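Local coordinates for protein Csc2 (Thermofilum pendens, PDB 4TXD) that probably binds CRISPR RNA as the zinc-containing Cas7-family backbone subunit of the type I-D interference complex, built round an RRM-like domain, at residues L28-L33 with G322-D327; Y36-G41 with L247-E252; A50-V55 with K289-T294. All coordinates share one frame; numbering follows the deposited sequence.

Contact 1: residues L28-L33 with G322-D327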
loop_
_atom_site.group_PDB
_atom_site.type_symbol
_atom_site.label_atom_id
_atom_site.label_comp_id
_atom_site.label_asym_id
_atom_site.label_seq_id
_atom_site.Cartn_x
_atom_site.Cartn_y
_atom_site.Cartn_z
ATOM N N LEU A 28 6.980 2.462 -18.958
ATOM C CA LEU A 28 7.840 2.884 -17.865
ATOM C C LEU A 28 9.166 2.176 -18.109
ATOM O O LEU A 28 9.279 1.409 -19.046
ATOM C CB LEU A 28 7.203 2.532 -16.520
ATOM C CG LEU A 28 5.709 2.904 -16.530
ATOM C CD1 LEU A 28 4.937 2.340 -15.355
ATOM C CD2 LEU A 28 5.549 4.417 -16.583
ATOM N N GLY A 29 10.191 2.412 -17.314
ATOM C CA GLY A 29 11.447 1.762 -17.649
ATOM C C GLY A 29 11.547 0.324 -17.177
ATOM O O GLY A 29 12.651 -0.205 -17.035
ATOM N N LEU A 30 10.407 -0.302 -16.971
ATOM C CA LEU A 30 10.295 -1.410 -16.049
ATOM C C LEU A 30 10.230 -2.813 -16.599
ATOM O O LEU A 30 9.887 -3.719 -15.891
ATOM C CB LEU A 30 9.122 -1.186 -15.114
ATOM C CG LEU A 30 9.141 0.137 -14.381
ATOM C CD1 LEU A 30 8.086 0.180 -13.317
ATOM C CD2 LEU A 30 10.518 0.359 -13.810
ATOM N N GLY A 31 10.591 -2.991 -17.847
ATOM C CA GLY A 31 10.531 -4.289 -18.454
ATOM C C GLY A 31 11.313 -5.387 -17.789
ATOM O O GLY A 31 10.899 -6.514 -17.826
ATOM N N ASP A 32 12.447 -5.069 -17.201
ATOM C CA ASP A 32 13.267 -6.091 -16.600
ATOM C C ASP A 32 12.662 -6.679 -15.339
ATOM O O ASP A 32 13.187 -7.600 -14.797
ATOM C CB ASP A 32 14.674 -5.606 -16.344
ATOM C CG ASP A 32 15.446 -5.333 -17.622
ATOM O OD1 ASP A 32 14.889 -5.498 -18.710
ATOM O OD2 ASP A 32 16.614 -4.962 -17.533
ATOM N N LEU A 33 11.551 -6.131 -14.886
ATOM C CA LEU A 33 10.848 -6.680 -13.744
ATOM C C LEU A 33 10.109 -7.978 -14.053
ATOM O O LEU A 33 9.911 -8.780 -13.204
ATOM C CB LEU A 33 9.845 -5.663 -13.212
ATOM C CG LEU A 33 10.363 -4.473 -12.410
ATOM C CD1 LEU A 33 9.228 -3.750 -11.761
ATOM C CD2 LEU A 33 11.356 -4.903 -11.377
ATOM N N GLY A 322 21.481 0.274 -7.687
ATOM C CA GLY A 322 21.044 -0.578 -8.775
ATOM C C GLY A 322 19.547 -0.546 -9.001
ATOM O O GLY A 322 18.991 -1.462 -9.603
ATOM N N PHE A 323 18.899 0.508 -8.507
ATOM C CA PHE A 323 17.470 0.728 -8.717
ATOM C C PHE A 323 17.170 1.244 -10.117
ATOM O O PHE A 323 17.938 2.021 -10.680
ATOM C CB PHE A 323 16.918 1.734 -7.696
ATOM C CG PHE A 323 16.533 1.129 -6.375
ATOM C CD1 PHE A 323 17.499 0.663 -5.491
ATOM C CD2 PHE A 323 15.194 1.071 -6.001
ATOM C CE1 PHE A 323 17.141 0.111 -4.263
ATOM C CE2 PHE A 323 14.821 0.528 -4.783
ATOM C CZ PHE A 323 15.794 0.040 -3.908
ATOM N N THR A 324 16.036 0.823 -10.665
ATOM C CA THR A 324 15.525 1.380 -11.901
ATOM C C THR A 324 14.674 2.587 -11.586
ATOM O O THR A 324 13.687 2.468 -10.860
ATOM C CB THR A 324 14.679 0.365 -12.677
ATOM O OG1 THR A 324 15.468 -0.798 -12.946
ATOM C CG2 THR A 324 14.161 0.973 -13.967
ATOM N N PRO A 325 15.052 3.756 -12.126
ATOM C CA PRO A 325 14.307 4.980 -11.841
ATOM C C PRO A 325 12.881 4.847 -12.304
ATOM O O PRO A 325 12.621 4.124 -13.261
ATOM C CB PRO A 325 15.055 6.057 -12.645
ATOM C CG PRO A 325 15.823 5.299 -13.670
ATOM C CD PRO A 325 16.187 3.997 -13.033
ATOM N N VAL A 326 11.964 5.510 -11.611
ATOM C CA VAL A 326 10.586 5.565 -12.062
ATOM C C VAL A 326 10.189 7.006 -12.307
ATOM O O VAL A 326 10.421 7.877 -11.465
ATOM C CB VAL A 326 9.628 4.933 -11.044
ATOM C CG1 VAL A 326 8.176 5.216 -11.433
ATOM C CG2 VAL A 326 9.896 3.435 -10.916
ATOM N N ASP A 327 9.607 7.251 -13.476
ATOM C CA ASP A 327 9.065 8.552 -13.818
ATOM C C ASP A 327 7.639 8.646 -13.300
ATOM O O ASP A 327 6.701 8.177 -13.947
ATOM C CB ASP A 327 9.103 8.767 -15.333
ATOM C CG ASP A 327 8.804 10.200 -15.733
ATOM O OD1 ASP A 327 9.462 10.687 -16.679
ATOM O OD2 ASP A 327 7.916 10.840 -15.122
#
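Leu30 and Thr324 meet methyl to methyl where the N-terminal turn packs against the short edge strand 324-325 of the antiparallel sheet in this RRM-like, Cas7-type protein. The CD2 of Leu30 lies 3.7 Å from CG2 of Thr324, and the two side chains approach at a slant. The same Thr324 methyl sits 3.6 Å from the carbonyl O of Gly29, so one small group packs against both an apolar branch and a backbone oxygen. It reaches them because CG2 stands opposite the backbone N across the CA-CB bond, leaving OG1 beside that N (chi1 -58°). CD2 of Leu30 comes 4.3 Å from CG2 of Val326, a looser apolar touch. With 191 Å² buried in all, this is a small van der Waals surface contact.

The strand side is positioned by the sheet: Thr324 and Val326 form backbone hydrogen bonds with Val285 and Leu283 of strand 277-288. From segment 28-33, Leu30 and Leu33 both rest on Val285 of that strand, and Leu28 packs on Leu331 of helix 328-334. Asp327 is the N-cap of that helix, its OD2 accepting from Lys330 N. Leu33 N donates to Leu30 O at 3.1 Å, an i to i+3 bond holding the turn.

Contact 2: residues Y36-G41 with L247-E252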
loop_
_atom_site.group_PDB
_atom_site.type_symbol
_atom_site.label_atom_id
_atom_site.label_comp_id
_atom_site.label_asym_id
_atom_site.label_seq_id
_atom_site.Cartn_x
_atom_site.Cartn_y
_atom_site.Cartn_z
ATOM N N TYR A 36 10.404 -11.490 -12.629
ATOM C CA TYR A 36 10.151 -11.589 -11.216
ATOM C C TYR A 36 8.689 -11.563 -10.849
ATOM O O TYR A 36 8.370 -11.691 -9.723
ATOM C CB TYR A 36 10.835 -10.443 -10.491
ATOM C CG TYR A 36 12.319 -10.409 -10.610
ATOM C CD1 TYR A 36 12.928 -9.777 -11.655
ATOM C CD2 TYR A 36 13.104 -10.976 -9.655
ATOM C CE1 TYR A 36 14.284 -9.735 -11.760
ATOM C CE2 TYR A 36 14.460 -10.939 -9.742
ATOM C CZ TYR A 36 15.043 -10.320 -10.804
ATOM O OH TYR A 36 16.391 -10.283 -10.875
ATOM N N LEU A 37 7.811 -11.363 -11.803
ATOM C CA LEU A 37 6.394 -11.261 -11.530
ATOM C C LEU A 37 5.651 -12.576 -11.732
ATOM O O LEU A 37 6.068 -13.391 -12.492
ATOM C CB LEU A 37 5.763 -10.204 -12.406
ATOM C CG LEU A 37 6.239 -8.765 -12.254
ATOM C CD1 LEU A 37 5.633 -7.884 -13.308
ATOM C CD2 LEU A 37 5.937 -8.223 -10.879
ATOM N N ARG A 38 4.540 -12.752 -11.058
ATOM C CA ARG A 38 3.756 -13.960 -11.211
ATOM C C ARG A 38 2.778 -13.788 -12.339
ATOM O O ARG A 38 2.450 -12.712 -12.679
ATOM C CB ARG A 38 3.013 -14.301 -9.925
ATOM C CG ARG A 38 3.811 -14.139 -8.654
ATOM C CD ARG A 38 4.931 -15.140 -8.557
ATOM N NE ARG A 38 4.426 -16.484 -8.587
ATOM C CZ ARG A 38 4.186 -17.217 -7.515
ATOM N NH1 ARG A 38 3.733 -18.435 -7.654
ATOM N NH2 ARG A 38 4.407 -16.754 -6.314
ATOM N N SER A 39 2.320 -14.883 -12.905
ATOM C CA SER A 39 1.371 -14.847 -14.013
ATOM C C SER A 39 -0.020 -15.203 -13.536
ATOM O O SER A 39 -0.188 -16.133 -12.744
ATOM C CB SER A 39 1.786 -15.816 -15.127
ATOM O OG SER A 39 3.158 -15.680 -15.441
ATOM N N ILE A 40 -1.015 -14.465 -14.018
ATOM C CA ILE A 40 -2.407 -14.820 -13.775
ATOM C C ILE A 40 -2.638 -16.240 -14.293
ATOM O O ILE A 40 -2.203 -16.585 -15.391
ATOM C CB ILE A 40 -3.381 -13.836 -14.455
ATOM C CG1 ILE A 40 -3.131 -12.406 -13.959
ATOM C CG2 ILE A 40 -4.824 -14.234 -14.190
ATOM C CD1 ILE A 40 -3.930 -11.338 -14.713
ATOM N N GLY A 41 -3.280 -17.071 -13.480
ATOM C CA GLY A 41 -3.635 -18.415 -13.899
ATOM C C GLY A 41 -2.625 -19.474 -13.505
ATOM O O GLY A 41 -2.896 -20.668 -13.645
ATOM N N LEU A 247 7.320 -5.565 -2.293
ATOM C CA LEU A 247 6.183 -6.129 -3.019
ATOM C C LEU A 247 6.562 -7.542 -3.440
ATOM O O LEU A 247 7.541 -7.727 -4.151
ATOM C CB LEU A 247 5.824 -5.274 -4.242
ATOM C CG LEU A 247 4.986 -4.013 -4.002
ATOM C CD1 LEU A 247 5.621 -3.075 -2.976
ATOM C CD2 LEU A 247 4.736 -3.270 -5.320
ATOM N N VAL A 248 5.819 -8.537 -2.965
ATOM C CA VAL A 248 6.179 -9.931 -3.231
ATOM C C VAL A 248 5.028 -10.705 -3.877
ATOM O O VAL A 248 3.860 -10.463 -3.574
ATOM C CB VAL A 248 6.615 -10.671 -1.930
ATOM C CG1 VAL A 248 7.870 -10.044 -1.351
ATOM C CG2 VAL A 248 5.513 -10.635 -0.903
ATOM N N ASP A 249 5.375 -11.621 -4.778
ATOM C CA ASP A 249 4.417 -12.539 -5.398
ATOM C C ASP A 249 3.242 -11.838 -6.064
ATOM O O ASP A 249 2.124 -12.357 -6.082
ATOM C CB ASP A 249 3.910 -13.542 -4.355
ATOM C CG ASP A 249 5.017 -14.426 -3.834
ATOM O OD1 ASP A 249 5.920 -14.753 -4.631
ATOM O OD2 ASP A 249 5.002 -14.777 -2.636
ATOM N N LEU A 250 3.499 -10.655 -6.620
ATOM C CA LEU A 250 2.483 -9.936 -7.365
ATOM C C LEU A 250 2.551 -10.265 -8.849
ATOM O O LEU A 250 3.618 -10.572 -9.380
ATOM C CB LEU A 250 2.636 -8.414 -7.193
ATOM C CG LEU A 250 2.534 -7.830 -5.784
ATOM C CD1 LEU A 250 2.532 -6.321 -5.874
ATOM C CD2 LEU A 250 1.269 -8.328 -5.091
ATOM N N THR A 251 1.398 -10.194 -9.500
ATOM C CA THR A 251 1.334 -10.156 -10.963
ATOM C C THR A 251 1.599 -8.740 -11.464
ATOM O O THR A 251 1.593 -7.794 -10.680
ATOM C CB THR A 251 -0.031 -10.593 -11.473
ATOM O OG1 THR A 251 -1.010 -9.666 -11.003
ATOM C CG2 THR A 251 -0.384 -12.005 -10.962
ATOM N N GLU A 252 1.771 -8.598 -12.762
ATOM C CA GLU A 252 1.957 -7.327 -13.391
ATOM C C GLU A 252 0.895 -6.305 -13.051
ATOM O O GLU A 252 1.229 -5.260 -12.596
ATOM C CB GLU A 252 2.138 -7.484 -14.900
ATOM C CG GLU A 252 2.153 -6.195 -15.676
ATOM C CD GLU A 252 2.744 -6.338 -17.068
ATOM O OE1 GLU A 252 3.371 -7.342 -17.392
ATOM O OE2 GLU A 252 2.601 -5.403 -17.833
HETATM O O HOH W 1 6.463 -10.837 -7.820
HETATM O O HOH W 2 2.001 -10.873 -14.373
#
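Arg38 and Asp249 run side by side, pointing the same way, yet the guanidinium and carboxylate planes lie 78° apart. OD1 of Asp249 comes to the guanidinium edge, 3.0 Å from NH2 of Arg38, a salt bridge whose hydrogen bond is weak. Bends at chi2 (-67°) and chi3 (-59°) fold the arginine chain over the Asp249 backbone, CG of Arg38 3.5 Å from Asp249 C. NH2 also donates to Phe47 O, NH1 pairs with Asp42, and Asp249 OD1 accepts from Lys49 N. With an alanine in place of Arg38, Asp249 would probably keep Lys49 N but lose its charged mate, and Phe47 O and Asp42 their tie to this turn.

At the backbone, Arg38 N donates almost straight to Leu250 O at 2.9 Å. A water 2.8 Å from Glu252 N links it to Arg38 O. Leu37 crosses Glu252 at a slant, CD1 lying 3.7 Å from Glu252 CA; Ile40 and Thr251 side chains cross at about a right angle, CG1 of Ile40 4.1 Å from CG2 of Thr251.

The contact joins the N-terminal loop to the turn between strand 240-247 and helix 252-263, with Ile40 on helix 343-365 and Leu37 on Ile53 of strand 52-61.

Contact 3: residues A50-V55 with K289-T294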
loop_
_atom_site.group_PDB
_atom_site.type_symbol
_atom_site.label_atom_id
_atom_site.label_comp_id
_atom_site.label_asym_id
_atom_site.label_seq_id
_atom_site.Cartn_x
_atom_site.Cartn_y
_atom_site.Cartn_z
ATOM N N ALA A 50 11.054 -16.761 -4.125
ATOM C CA ALA A 50 12.076 -16.237 -3.225
ATOM C C ALA A 50 12.716 -14.980 -3.778
ATOM O O ALA A 50 13.936 -14.910 -3.930
ATOM C CB ALA A 50 13.139 -17.287 -2.953
ATOM N N HIS A 51 11.883 -13.996 -4.102
ATOM C CA HIS A 51 12.377 -12.670 -4.435
ATOM C C HIS A 51 11.343 -11.613 -4.097
ATOM O O HIS A 51 10.216 -11.919 -3.707
ATOM C CB HIS A 51 12.766 -12.571 -5.910
ATOM C CG HIS A 51 11.771 -13.182 -6.843
ATOM N ND1 HIS A 51 12.023 -14.345 -7.540
ATOM C CD2 HIS A 51 10.528 -12.786 -7.208
ATOM C CE1 HIS A 51 10.977 -14.641 -8.290
ATOM N NE2 HIS A 51 10.055 -13.711 -8.106
ATOM N N ARG A 52 11.743 -10.360 -4.249
ATOM C CA ARG A 52 10.901 -9.241 -3.877
ATOM C C ARG A 52 11.236 -8.059 -4.761
ATOM O O ARG A 52 12.323 -7.986 -5.347
ATOM C CB ARG A 52 11.107 -8.881 -2.399
ATOM C CG ARG A 52 12.499 -8.328 -2.097
ATOM C CD ARG A 52 12.814 -8.362 -0.615
ATOM N NE ARG A 52 13.324 -9.660 -0.194
ATOM C CZ ARG A 52 13.257 -10.120 1.053
ATOM N NH1 ARG A 52 12.671 -9.396 2.002
ATOM N NH2 ARG A 52 13.758 -11.312 1.347
ATOM N N ILE A 53 10.289 -7.140 -4.861
ATOM C CA ILE A 53 10.524 -5.877 -5.518
ATOM C C ILE A 53 10.473 -4.770 -4.462
ATOM O O ILE A 53 9.452 -4.583 -3.795
ATOM C CB ILE A 53 9.497 -5.636 -6.611
ATOM C CG1 ILE A 53 9.616 -6.756 -7.663
ATOM C CG2 ILE A 53 9.673 -4.241 -7.230
ATOM C CD1 ILE A 53 8.568 -6.694 -8.748
ATOM N N GLU A 54 11.593 -4.083 -4.281
ATOM C CA GLU A 54 11.637 -2.882 -3.442
ATOM C C GLU A 54 11.134 -1.654 -4.188
ATOM O O GLU A 54 11.529 -1.417 -5.333
ATOM C CB GLU A 54 13.056 -2.600 -2.959
ATOM C CG GLU A 54 13.595 -3.528 -1.917
ATOM C CD GLU A 54 15.043 -3.225 -1.625
ATOM O OE1 GLU A 54 15.889 -3.546 -2.483
ATOM O OE2 GLU A 54 15.336 -2.659 -0.550
ATOM N N VAL A 55 10.274 -0.867 -3.545
ATOM C CA VAL A 55 9.901 0.429 -4.091
ATOM C C VAL A 55 10.231 1.540 -3.081
ATOM O O VAL A 55 9.871 1.455 -1.902
ATOM C CB VAL A 55 8.406 0.478 -4.491
ATOM C CG1 VAL A 55 7.518 0.120 -3.335
ATOM C CG2 VAL A 55 8.045 1.844 -5.025
ATOM N N LYS A 289 16.563 -10.996 -4.469
ATOM C CA LYS A 289 16.315 -12.005 -3.462
ATOM C C LYS A 289 16.315 -11.355 -2.094
ATOM O O LYS A 289 15.479 -11.672 -1.248
ATOM C CB LYS A 289 17.363 -13.115 -3.529
ATOM C CG LYS A 289 17.191 -14.177 -2.461
ATOM C CD LYS A 289 18.193 -15.310 -2.629
ATOM C CE LYS A 289 18.029 -16.352 -1.533
ATOM N NZ LYS A 289 19.000 -17.471 -1.683
ATOM N N TYR A 290 17.253 -10.437 -1.886
ATOM C CA TYR A 290 17.340 -9.703 -0.628
ATOM C C TYR A 290 17.212 -8.196 -0.847
ATOM O O TYR A 290 17.570 -7.675 -1.904
ATOM C CB TYR A 290 18.653 -10.011 0.085
ATOM C CG TYR A 290 18.859 -11.478 0.409
ATOM C CD1 TYR A 290 18.128 -12.098 1.417
ATOM C CD2 TYR A 290 19.792 -12.240 -0.286
ATOM C CE1 TYR A 290 18.317 -13.437 1.719
ATOM C CE2 TYR A 290 19.987 -13.580 0.010
ATOM C CZ TYR A 290 19.249 -14.171 1.015
ATOM O OH TYR A 290 19.439 -15.502 1.312
ATOM N N ALA A 291 16.694 -7.505 0.161
ATOM C CA ALA A 291 16.528 -6.058 0.097
ATOM C C ALA A 291 17.887 -5.373 0.057
ATOM O O ALA A 291 18.848 -5.856 0.646
ATOM C CB ALA A 291 15.719 -5.567 1.285
ATOM N N SER A 292 17.968 -4.244 -0.633
ATOM C CA SER A 292 19.237 -3.549 -0.750
ATOM C C SER A 292 19.316 -2.337 0.181
ATOM O O SER A 292 20.400 -1.806 0.415
ATOM C CB SER A 292 19.466 -3.127 -2.200
ATOM O OG SER A 292 18.422 -2.282 -2.649
ATOM N N THR A 293 18.181 -1.910 0.730
ATOM C CA THR A 293 18.177 -0.712 1.580
ATOM C C THR A 293 16.959 -0.690 2.511
ATOM O O THR A 293 16.172 -1.634 2.517
ATOM C CB THR A 293 18.228 0.580 0.721
ATOM O OG1 THR A 293 18.437 1.714 1.572
ATOM C CG2 THR A 293 16.959 0.776 -0.104
ATOM N N THR A 294 16.833 0.353 3.332
ATOM C CA THR A 294 15.664 0.514 4.207
ATOM C C THR A 294 15.317 1.987 4.271
ATOM O O THR A 294 16.197 2.835 4.105
ATOM C CB THR A 294 15.889 -0.002 5.665
ATOM O OG1 THR A 294 16.789 0.868 6.363
ATOM C CG2 THR A 294 16.419 -1.454 5.712
#
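Glu54 and Arg52, two residues apart on strand 52-61, reach the loop 289-294 that leads from the neighbouring strand 277-288 to helix 295-301. Hydrogen bonds to the carboxylate dominate. OE1 of Glu54 accepts from Ser292 OG at 2.8 Å and also from the backbone amide of the same serine, Ser292 N to Glu54 OE1 being 2.9 Å: the hydroxyl arrives on the syn side, the amide from above the carboxylate plane. The other oxygen, OE2, uses its syn lone pair for Thr293 N, 3.2 Å away. With chi1 at 59°, the Ser292 hydroxyl is tucked between its own backbone N and carbonyl carbon, which brings it to the same oxygen as its amide.

Arg52 makes the second polar group. It holds Lys289 O side-on with two nitrogens, NE and NH2, each 3.1 Å from that oxygen. NH2 lies in the carbonyl plane, whereas NE stands 50° above it. A bend at chi3 (84°) turns the guanidinium to this position, and its NH1 forms a salt bridge with Glu246 of strand 240-247.

Carbon-to-oxygen van der Waals contacts surround these bonds. Ala291 CB lies 3.5 Å from OE2 of Glu54, and CG of Lys289 rests 3.6 Å from Ala50 O.

Side chains of the strand therefore bind mainly backbone groups of the loop. The buried Glu54 carboxylate, with three loop donors and Arg244 as ion-pair partner, is likely to remain charged.

How the contacts relate
All three contacts fasten segments around the central antiparallel sheet, each lying away from the zinc site formed by Cys146, Asp165, Cys168 and Cys171. Their centres are about 14 to 16 Å apart. Phe323 joins contacts 1 and 3: its CE1 packs 3.2 Å from OG of Ser292, and its CZ lies 3.9 Å from OE1 of Glu54 and 4.0 Å from CG2 of Thr293. Leu33 reaches strand 52-61, its CD2 4.2 Å from CD1 of Ile53. Contact 2 meets contact 3 through a probable backbone hydrogen bond, Leu247 N to Ile53 O at 2.8 Å, and through Leu37 on Ile53. Contacts 1 and 2 use nearby parts of one N-terminal segment.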